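Local coordinates for protein tripeptidase (Staphylococcus aureus subsp. aureus, PDB 3RZA) that probably hydrolyses tripeptides as a metal-dependent peptidase of the M20 family, with zinc and calcium ions bound to it, at residues 202-207 with 280-285; 288-293 with 300-305; 320-325 with 385-390. All blocks are in the same frame, centred on the assembly; numbering follows the deposited sequence.

From the N terminus, interaction 1 opens on strand 194-209 and closes across 72 intervening residues on helix 275-295, laying that helix over the sheet. Interaction 2 starts a little further along the same helix and closes after a connection of only six residues, where strand 299-312 runs back beneath it. The two strands are neighbours in the sheet, so interactions 1 and 2 touch and share one layered unit. Interaction 3 bridges 59 residues to join helices 318-329 and 374-393 on the opposite side of the chain's centre, about 40 Å from interaction 1 between centres. The three loops follow in series; none nests in or crosses another.

Interaction 1 (202-207 with 280-285)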
loop_
_atom_site.group_PDB
_atom_site.type_symbol
_atom_site.label_atom_id
_atom_site.label_comp_id
_atom_site.label_asym_id
_atom_site.label_seq_id
_atom_site.Cartn_x
_atom_site.Cartn_y
_atom_site.Cartn_z
HETATM N N MSE A 202 -5.446 -22.241 -2.264
HETATM C CA MSE A 202 -6.414 -21.263 -2.733
HETATM C C MSE A 202 -5.938 -19.837 -2.442
HETATM O O MSE A 202 -5.302 -19.594 -1.423
HETATM C CB MSE A 202 -7.760 -21.517 -2.062
HETATM C CG MSE A 202 -8.324 -22.872 -2.410
HETATM SE SE MSE A 202 -10.176 -23.009 -2.066
HETATM C CE MSE A 202 -10.465 -24.904 -2.492
ATOM N N LEU A 203 -6.241 -18.917 -3.360
ATOM C CA LEU A 203 -6.063 -17.467 -3.157
ATOM C C LEU A 203 -7.381 -16.935 -2.616
ATOM O O LEU A 203 -8.437 -17.391 -3.056
ATOM C CB LEU A 203 -5.717 -16.744 -4.472
ATOM C CG LEU A 203 -4.468 -17.183 -5.268
ATOM C CD1 LEU A 203 -4.340 -16.399 -6.584
ATOM C CD2 LEU A 203 -3.203 -17.037 -4.444
ATOM N N ILE A 204 -7.310 -16.072 -1.598
ATOM C CA ILE A 204 -8.488 -15.349 -1.100
ATOM C C ILE A 204 -8.124 -13.871 -1.068
ATOM O O ILE A 204 -7.088 -13.485 -0.521
ATOM C CB ILE A 204 -8.996 -15.872 0.288
ATOM C CG1 ILE A 204 -10.129 -14.984 0.835
ATOM C CG2 ILE A 204 -7.874 -15.963 1.282
ATOM C CD1 ILE A 204 -11.005 -15.663 1.894
ATOM N N SER A 205 -8.940 -13.059 -1.724
ATOM C CA SER A 205 -8.779 -11.618 -1.677
ATOM C C SER A 205 -10.046 -10.960 -1.126
ATOM O O SER A 205 -11.146 -11.437 -1.362
ATOM C CB SER A 205 -8.454 -11.092 -3.056
ATOM O OG SER A 205 -7.245 -11.655 -3.524
ATOM N N ALA A 206 -9.861 -9.870 -0.378
ATOM C CA ALA A 206 -10.952 -9.153 0.248
ATOM C C ALA A 206 -10.799 -7.629 0.003
ATOM O O ALA A 206 -9.720 -7.064 0.244
ATOM C CB ALA A 206 -11.000 -9.467 1.734
ATOM N N LYS A 207 -11.831 -7.007 -0.569
ATOM C CA LYS A 207 -11.964 -5.544 -0.602
ATOM C C LYS A 207 -12.908 -5.140 0.514
ATOM O O LYS A 207 -14.105 -5.507 0.483
ATOM C CB LYS A 207 -12.496 -5.089 -1.944
ATOM C CG LYS A 207 -12.799 -3.579 -2.047
ATOM C CD LYS A 207 -13.013 -3.218 -3.466
ATOM C CE LYS A 207 -13.763 -1.928 -3.628
ATOM N NZ LYS A 207 -14.105 -1.743 -5.066
ATOM N N THR A 280 -13.033 -25.464 4.619
ATOM C CA THR A 280 -13.409 -24.958 5.956
ATOM C C THR A 280 -12.664 -23.699 6.319
ATOM O O THR A 280 -13.273 -22.759 6.756
ATOM C CB THR A 280 -13.153 -25.987 7.062
ATOM O OG1 THR A 280 -13.847 -27.184 6.751
ATOM C CG2 THR A 280 -13.628 -25.483 8.415
ATOM N N GLN A 281 -11.352 -23.691 6.079
ATOM C CA GLN A 281 -10.494 -22.529 6.338
ATOM C C GLN A 281 -10.896 -21.319 5.496
ATOM O O GLN A 281 -10.999 -20.185 6.023
ATOM C CB GLN A 281 -9.003 -22.896 6.060
ATOM C CG GLN A 281 -7.957 -21.753 6.258
ATOM C CD GLN A 281 -8.021 -21.119 7.638
ATOM O OE1 GLN A 281 -8.352 -21.796 8.614
ATOM N NE2 GLN A 281 -7.732 -19.799 7.722
ATOM N N VAL A 282 -11.095 -21.544 4.196
ATOM C CA VAL A 282 -11.473 -20.452 3.280
ATOM C C VAL A 282 -12.898 -19.926 3.570
ATOM O O VAL A 282 -13.144 -18.713 3.507
ATOM C CB VAL A 282 -11.301 -20.878 1.798
ATOM C CG1 VAL A 282 -11.933 -19.858 0.855
ATOM C CG2 VAL A 282 -9.808 -21.053 1.495
ATOM N N LYS A 283 -13.809 -20.821 3.946
ATOM C CA LYS A 283 -15.134 -20.395 4.408
ATOM C C LYS A 283 -15.004 -19.574 5.688
ATOM O O LYS A 283 -15.646 -18.520 5.821
ATOM C CB LYS A 283 -16.065 -21.595 4.650
ATOM C CG LYS A 283 -17.553 -21.208 4.900
ATOM C CD LYS A 283 -18.335 -22.359 5.569
ATOM C CE LYS A 283 -19.848 -22.072 5.739
ATOM N NZ LYS A 283 -20.226 -20.651 5.697
ATOM N N HIS A 284 -14.202 -20.073 6.630
ATOM C CA HIS A 284 -13.919 -19.353 7.886
ATOM C C HIS A 284 -13.409 -17.915 7.666
ATOM O O HIS A 284 -13.928 -16.981 8.289
ATOM C CB HIS A 284 -12.932 -20.154 8.751
ATOM C CG HIS A 284 -12.358 -19.381 9.886
ATOM N ND1 HIS A 284 -13.114 -18.982 10.960
ATOM C CD2 HIS A 284 -11.097 -18.945 10.128
ATOM C CE1 HIS A 284 -12.351 -18.328 11.819
ATOM N NE2 HIS A 284 -11.123 -18.291 11.340
HETATM N N MSE A 285 -12.436 -17.760 6.757
HETATM C CA MSE A 285 -11.833 -16.444 6.436
HETATM C C MSE A 285 -12.871 -15.520 5.762
HETATM O O MSE A 285 -13.060 -14.385 6.172
HETATM C CB MSE A 285 -10.622 -16.615 5.517
HETATM C CG MSE A 285 -9.441 -17.336 6.153
HETATM SE SE MSE A 285 -8.115 -17.948 4.853
HETATM C CE MSE A 285 -7.176 -16.289 4.706
#
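Ile204 is the main bump on the strand side, and Val282 with Met285, one helical turn apart, form the hollow that receives it. In one of its two conformers, the CD1 tip of Ile204 comes 3.8 Å from Met285 CB and 4.1 Å from the carbonyl O of Val282, so it lies close to the helix backbone. In that same conformer its other branch, CG2, is met by the far end of Met285, a selenomethionine: the chain bends at its last torsion (chi3 83°), bringing CE to 3.5 Å from Ile204 CG2. The flexible, unbranched chain can thus mould itself around the stiff isoleucine.

In this helix-on-sheet layer, consistent with the lid, or dimerisation, domain of M20 relatives, strand 202-207 and helix 280-285 run parallel, 4° apart, with axes 10.1 Å apart at closest approach. Alternation along the strand turns Met202 and Ile204 to the helix, whereas Leu203 faces away and packs on Thr257 of the second subunit. Met202, also selenomethionine, extends across Val282 at about a right angle, and Val282 CG2 rests against it, 4.1 Å from Met202 SE and equally near its CB. Ala268 of strand 263-272 touches both Ile204 and Met285.

Interaction 2 (288-293 with 300-305)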
loop_
_atom_site.group_PDB
_atom_site.type_symbol
_atom_site.label_atom_id
_atom_site.label_comp_id
_atom_site.label_asym_id
_atom_site.label_seq_id
_atom_site.Cartn_x
_atom_site.Cartn_y
_atom_site.Cartn_z
ATOM N N VAL A 288 -15.532 -14.497 8.402
ATOM C CA VAL A 288 -14.997 -13.523 9.357
ATOM C C VAL A 288 -14.868 -12.114 8.742
ATOM O O VAL A 288 -15.268 -11.133 9.372
ATOM C CB VAL A 288 -13.666 -14.005 10.011
ATOM C CG1 VAL A 288 -13.008 -12.890 10.759
ATOM C CG2 VAL A 288 -13.965 -15.177 10.978
ATOM N N PHE A 289 -14.376 -12.023 7.506
ATOM C CA PHE A 289 -14.364 -10.738 6.778
ATOM C C PHE A 289 -15.760 -10.121 6.618
ATOM O O PHE A 289 -15.966 -8.963 6.968
ATOM C CB PHE A 289 -13.731 -10.895 5.370
ATOM C CG PHE A 289 -12.224 -10.949 5.365
ATOM C CD1 PHE A 289 -11.467 -9.972 6.012
ATOM C CD2 PHE A 289 -11.559 -11.965 4.682
ATOM C CE1 PHE A 289 -10.080 -10.003 5.996
ATOM C CE2 PHE A 289 -10.163 -11.998 4.644
ATOM C CZ PHE A 289 -9.419 -11.005 5.320
ATOM N N GLU A 290 -16.707 -10.921 6.123
ATOM C CA GLU A 290 -18.063 -10.464 5.845
ATOM C C GLU A 290 -18.818 -10.031 7.110
ATOM O O GLU A 290 -19.335 -8.897 7.166
ATOM C CB GLU A 290 -18.835 -11.536 5.081
ATOM C CG GLU A 290 -18.296 -11.725 3.629
ATOM C CD GLU A 290 -19.032 -12.818 2.825
ATOM O OE1 GLU A 290 -19.684 -13.688 3.447
ATOM O OE2 GLU A 290 -18.932 -12.820 1.564
ATOM N N THR A 291 -18.783 -10.872 8.147
ATOM C CA THR A 291 -19.487 -10.584 9.399
ATOM C C THR A 291 -18.836 -9.447 10.191
ATOM O O THR A 291 -19.554 -8.657 10.784
ATOM C CB THR A 291 -19.631 -11.833 10.304
ATOM O OG1 THR A 291 -18.339 -12.351 10.599
ATOM C CG2 THR A 291 -20.432 -12.890 9.632
ATOM N N THR A 292 -17.492 -9.350 10.182
ATOM C CA THR A 292 -16.794 -8.240 10.852
ATOM C C THR A 292 -17.076 -6.882 10.195
ATOM O O THR A 292 -17.331 -5.883 10.900
ATOM C CB THR A 292 -15.264 -8.456 10.911
ATOM O OG1 THR A 292 -14.992 -9.682 11.594
ATOM C CG2 THR A 292 -14.550 -7.292 11.661
ATOM N N ALA A 293 -17.001 -6.850 8.860
ATOM C CA ALA A 293 -17.351 -5.660 8.076
ATOM C C ALA A 293 -18.780 -5.199 8.350
ATOM O O ALA A 293 -19.022 -4.027 8.645
ATOM C CB ALA A 293 -17.161 -5.931 6.580
ATOM N N ALA A 300 -17.599 -6.239 3.013
ATOM C CA ALA A 300 -16.479 -7.022 2.570
ATOM C C ALA A 300 -16.891 -7.701 1.291
ATOM O O ALA A 300 -17.891 -8.422 1.276
ATOM C CB ALA A 300 -16.135 -8.052 3.610
ATOM N N GLU A 301 -16.142 -7.459 0.219
ATOM C CA GLU A 301 -16.217 -8.277 -0.994
ATOM C C GLU A 301 -15.045 -9.274 -0.943
ATOM O O GLU A 301 -13.889 -8.851 -0.933
ATOM C CB GLU A 301 -16.101 -7.393 -2.246
ATOM C CG GLU A 301 -16.146 -8.165 -3.601
ATOM C CD GLU A 301 -16.004 -7.266 -4.811
ATOM O OE1 GLU A 301 -15.759 -6.062 -4.621
ATOM O OE2 GLU A 301 -16.141 -7.765 -5.960
ATOM N N VAL A 302 -15.361 -10.572 -0.942
ATOM C CA VAL A 302 -14.374 -11.648 -0.835
ATOM C C VAL A 302 -14.452 -12.482 -2.113
ATOM O O VAL A 302 -15.562 -12.838 -2.540
ATOM C CB VAL A 302 -14.622 -12.496 0.406
ATOM C CG1 VAL A 302 -13.611 -13.683 0.495
ATOM C CG2 VAL A 302 -14.546 -11.602 1.661
ATOM N N THR A 303 -13.303 -12.664 -2.791
ATOM C CA THR A 303 -13.211 -13.530 -3.995
ATOM C C THR A 303 -12.162 -14.594 -3.782
ATOM O O THR A 303 -11.115 -14.303 -3.203
ATOM C CB THR A 303 -12.892 -12.739 -5.295
ATOM O OG1 THR A 303 -11.652 -12.033 -5.157
ATOM C CG2 THR A 303 -14.006 -11.754 -5.616
ATOM N N VAL A 304 -12.458 -15.823 -4.246
ATOM C CA VAL A 304 -11.598 -16.993 -4.046
ATOM C C VAL A 304 -11.184 -17.575 -5.412
ATOM O O VAL A 304 -11.944 -17.488 -6.402
ATOM C CB VAL A 304 -12.321 -18.076 -3.180
ATOM C CG1 VAL A 304 -11.429 -19.285 -2.930
ATOM C CG2 VAL A 304 -12.785 -17.479 -1.849
ATOM N N GLU A 305 -10.000 -18.171 -5.468
ATOM C CA GLU A 305 -9.518 -18.853 -6.659
ATOM C C GLU A 305 -8.679 -20.058 -6.214
ATOM O O GLU A 305 -7.839 -19.908 -5.335
ATOM C CB GLU A 305 -8.671 -17.891 -7.451
ATOM C CG GLU A 305 -8.386 -18.297 -8.839
ATOM C CD GLU A 305 -7.313 -17.435 -9.438
ATOM O OE1 GLU A 305 -7.516 -16.205 -9.489
ATOM O OE2 GLU A 305 -6.251 -17.983 -9.810
HETATM O O HOH W 1 -18.195 -11.236 -0.577
HETATM O O HOH W 2 -19.822 -7.515 4.456
#
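Ala300 has more surface buried here than any other residue of the pair, and its single methyl presses directly on the helix backbone. Ala300 CB lies 3.5 Å from the carbonyl O of Phe289 and 3.8 Å from Glu290 CA, while the methyl of Ala293, one turn on, closes in at 3.8 Å between the two CB atoms. Small side chains on both partners suit this place, because the segment axes approach to 7.7 Å, and the helix and strand run nearly antiparallel (173°).

Val302, two residues on, points to the helix from the same side of the strand. Its CG1 stands anti to the backbone N (chi1 178°), leaving CG2 to lean on the helix, 3.9 Å from Phe289 CB. A beta-branched residue is at home in an extended strand and here supplies a broad apolar surface.

Glu290 marks the solvent-exposed border. Its aliphatic CG runs past Ala300 and Val302, and the extended chain carries the carboxylate outward to water. One water donates to Glu290 OE2 at 2.8 Å and accepts from Val302 N at 2.9 Å, with a weak further bond to Ala300 O. A second water links the backbones, donating to Glu290 O and accepting from Ala300 N at 2.9 Å. Polar groups at the edge are therefore joined through solvent, and the long acidic chain suits the border because its methylenes lie along apolar Ala300 and Val302 while its carboxylate is hydrated.

The segments belong to a tight helix-turn-strand return, helix 275-295 leading into strand 299-312. Beyond the contact, Phe289 reaches Ala206 of strand 194-209 and Ala231 of helix 224-234, Ala293 touches Ile227 of that second helix, and strand 299-312 pairs antiparallel with strand 194-209.

Interaction 3 (320-325 with 385-390); sequences VKIAQE and LEIIKI
Ile322 packs against Ile390 and Ile387 to make the apolar part of the contact. Ile322 and Ile390 slide past each other in opposite directions so that branch lies against branch: Ile322 CG2 is 3.8 Å from Ile390 CG2, and Ile322 CG1 also touches that methyl. Ile387 offers its own CG2, 4.1 Å from Ile322 CG2. In all three isoleucines CG1 sits beside the backbone N (chi1 -66° in Ile322), which leaves CG2 anti to that N and brings these short branches together, while the CG1-CD1 arm of Ile390 runs along Glu325. Branched aliphatic chains fill the buried interval between two helices whose segment axes are 9.3 Å apart.

Helices 318-329 and 374-393, inclined at 127° here, pack beside the central mixed sheet of the alpha/beta catalytic domain, as in M20 peptidases, which carries the zinc ligands. Tyr183 of strand 181-184 lies under both, touching Ile322 and Ile387, and the strand leads on towards the zinc ligand Asp186. Helix 128-147 covers a further face of the C-terminal helix through Ile388.

The second kind of contact sets a carboxylate against an alkyl chain. Glu325 is extended and crosses Ile390 at a slant: its carboxylate lies against Ile390 CG2, with OE1 at 3.4 Å, and its CB-CG methylenes lie against Ile390 CD1, all at the partly exposed rim.

Among polar groups, the carboxylates of Glu325 and Glu386, 6.1 Å apart (OE2 to OE2), may repel mildly; the hydrogen bond from Asn329 ND2 to Glu386 OE2 would help to offset this, and it ties the two helices together. Away from the contact, Lys321 NZ donates to Gln324 OE1 at 2.8 Å, in the carbonyl plane, a bond that stays within one helix.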
loop_
_atom_site.group_PDB
_atom_site.type_symbol
_atom_site.label_atom_id
_atom_site.label_comp_id
_atom_site.label_asym_id
_atom_site.label_seq_id
_atom_site.Cartn_x
_atom_site.Cartn_y
_atom_site.Cartn_z
ATOM N N VAL A 320 5.670 -44.902 -6.474
ATOM C CA VAL A 320 6.417 -44.543 -5.260
ATOM C C VAL A 320 7.544 -45.535 -5.006
ATOM O O VAL A 320 8.677 -45.144 -4.742
ATOM C CB VAL A 320 5.499 -44.494 -4.014
ATOM C CG1 VAL A 320 6.298 -44.110 -2.774
ATOM C CG2 VAL A 320 4.309 -43.531 -4.218
ATOM N N LYS A 321 7.227 -46.823 -5.102
ATOM C CA LYS A 321 8.205 -47.896 -4.864
ATOM C C LYS A 321 9.385 -47.886 -5.845
ATOM O O LYS A 321 10.524 -48.086 -5.444
ATOM C CB LYS A 321 7.511 -49.270 -4.879
ATOM C CG LYS A 321 6.500 -49.474 -3.706
ATOM C CD LYS A 321 7.226 -49.867 -2.406
ATOM C CE LYS A 321 6.514 -49.398 -1.115
ATOM N NZ LYS A 321 6.913 -48.012 -0.641
ATOM N N ILE A 322 9.114 -47.611 -7.115
ATOM C CA ILE A 322 10.181 -47.469 -8.131
ATOM C C ILE A 322 11.102 -46.246 -7.841
ATOM O O ILE A 322 12.339 -46.354 -7.945
ATOM C CB ILE A 322 9.592 -47.437 -9.562
ATOM C CG1 ILE A 322 8.959 -48.803 -9.905
ATOM C CG2 ILE A 322 10.660 -47.084 -10.574
ATOM C CD1 ILE A 322 7.943 -48.762 -11.074
ATOM N N ALA A 323 10.527 -45.126 -7.396
ATOM C CA ALA A 323 11.345 -43.939 -7.005
ATOM C C ALA A 323 12.245 -44.233 -5.800
ATOM O O ALA A 323 13.440 -43.847 -5.773
ATOM C CB ALA A 323 10.442 -42.722 -6.706
ATOM N N GLN A 324 11.671 -44.905 -4.800
ATOM C CA GLN A 324 12.425 -45.292 -3.627
ATOM C C GLN A 324 13.507 -46.342 -3.957
ATOM O O GLN A 324 14.628 -46.236 -3.469
ATOM C CB GLN A 324 11.499 -45.810 -2.515
ATOM C CG GLN A 324 10.627 -44.754 -1.868
ATOM C CD GLN A 324 9.794 -45.365 -0.780
ATOM O OE1 GLN A 324 8.882 -46.133 -1.063
ATOM N NE2 GLN A 324 10.154 -45.106 0.477
ATOM N N GLU A 325 13.171 -47.332 -4.791
ATOM C CA GLU A 325 14.158 -48.362 -5.235
ATOM C C GLU A 325 15.357 -47.728 -5.961
ATOM O O GLU A 325 16.520 -48.037 -5.633
ATOM C CB GLU A 325 13.498 -49.412 -6.140
ATOM C CG GLU A 325 14.427 -50.615 -6.537
ATOM C CD GLU A 325 13.765 -51.618 -7.507
ATOM O OE1 GLU A 325 12.529 -51.595 -7.669
ATOM O OE2 GLU A 325 14.504 -52.422 -8.115
ATOM N N LEU A 385 17.941 -42.324 -14.942
ATOM C CA LEU A 385 18.362 -43.504 -15.700
ATOM C C LEU A 385 17.961 -44.822 -14.984
ATOM O O LEU A 385 17.512 -45.765 -15.629
ATOM C CB LEU A 385 19.879 -43.486 -15.968
ATOM C CG LEU A 385 20.443 -44.725 -16.694
ATOM C CD1 LEU A 385 19.711 -44.932 -18.042
ATOM C CD2 LEU A 385 21.924 -44.594 -16.882
ATOM N N GLU A 386 18.160 -44.870 -13.665
ATOM C CA GLU A 386 17.855 -46.052 -12.879
ATOM C C GLU A 386 16.354 -46.343 -12.868
ATOM O O GLU A 386 15.956 -47.500 -12.997
ATOM C CB GLU A 386 18.380 -45.876 -11.460
ATOM C CG GLU A 386 18.379 -47.115 -10.615
ATOM C CD GLU A 386 19.305 -48.216 -11.114
ATOM O OE1 GLU A 386 20.294 -47.930 -11.824
ATOM O OE2 GLU A 386 19.032 -49.375 -10.781
ATOM N N ILE A 387 15.539 -45.291 -12.758
ATOM C CA ILE A 387 14.059 -45.409 -12.818
ATOM C C ILE A 387 13.578 -46.003 -14.145
ATOM O O ILE A 387 12.716 -46.873 -14.149
ATOM C CB ILE A 387 13.360 -44.020 -12.577
ATOM C CG1 ILE A 387 13.492 -43.612 -11.111
ATOM C CG2 ILE A 387 11.876 -44.055 -13.019
ATOM C CD1 ILE A 387 13.064 -42.192 -10.805
ATOM N N ILE A 388 14.147 -45.532 -15.258
ATOM C CA ILE A 388 13.857 -46.101 -16.587
ATOM C C ILE A 388 14.236 -47.599 -16.669
ATOM O O ILE A 388 13.466 -48.400 -17.240
ATOM C CB ILE A 388 14.560 -45.307 -17.726
ATOM C CG1 ILE A 388 13.866 -43.966 -17.940
ATOM C CG2 ILE A 388 14.559 -46.088 -19.045
ATOM C CD1 ILE A 388 14.686 -42.987 -18.804
ATOM N N LYS A 389 15.395 -47.962 -16.083
ATOM C CA LYS A 389 15.848 -49.374 -16.043
ATOM C C LYS A 389 14.940 -50.254 -15.183
ATOM O O LYS A 389 14.661 -51.396 -15.558
ATOM C CB LYS A 389 17.308 -49.496 -15.535
ATOM C CG LYS A 389 18.398 -49.048 -16.530
ATOM C CD LYS A 389 19.803 -49.138 -15.899
ATOM C CE LYS A 389 20.878 -49.274 -16.955
ATOM N NZ LYS A 389 22.274 -49.280 -16.394
ATOM N N ILE A 390 14.510 -49.729 -14.022
ATOM C CA ILE A 390 13.647 -50.480 -13.097
ATOM C C ILE A 390 12.255 -50.724 -13.722
ATOM O O ILE A 390 11.735 -51.836 -13.655
ATOM C CB ILE A 390 13.513 -49.770 -11.716
ATOM C CG1 ILE A 390 14.846 -49.826 -10.945
ATOM C CG2 ILE A 390 12.410 -50.435 -10.868
ATOM C CD1 ILE A 390 15.004 -48.722 -9.860
#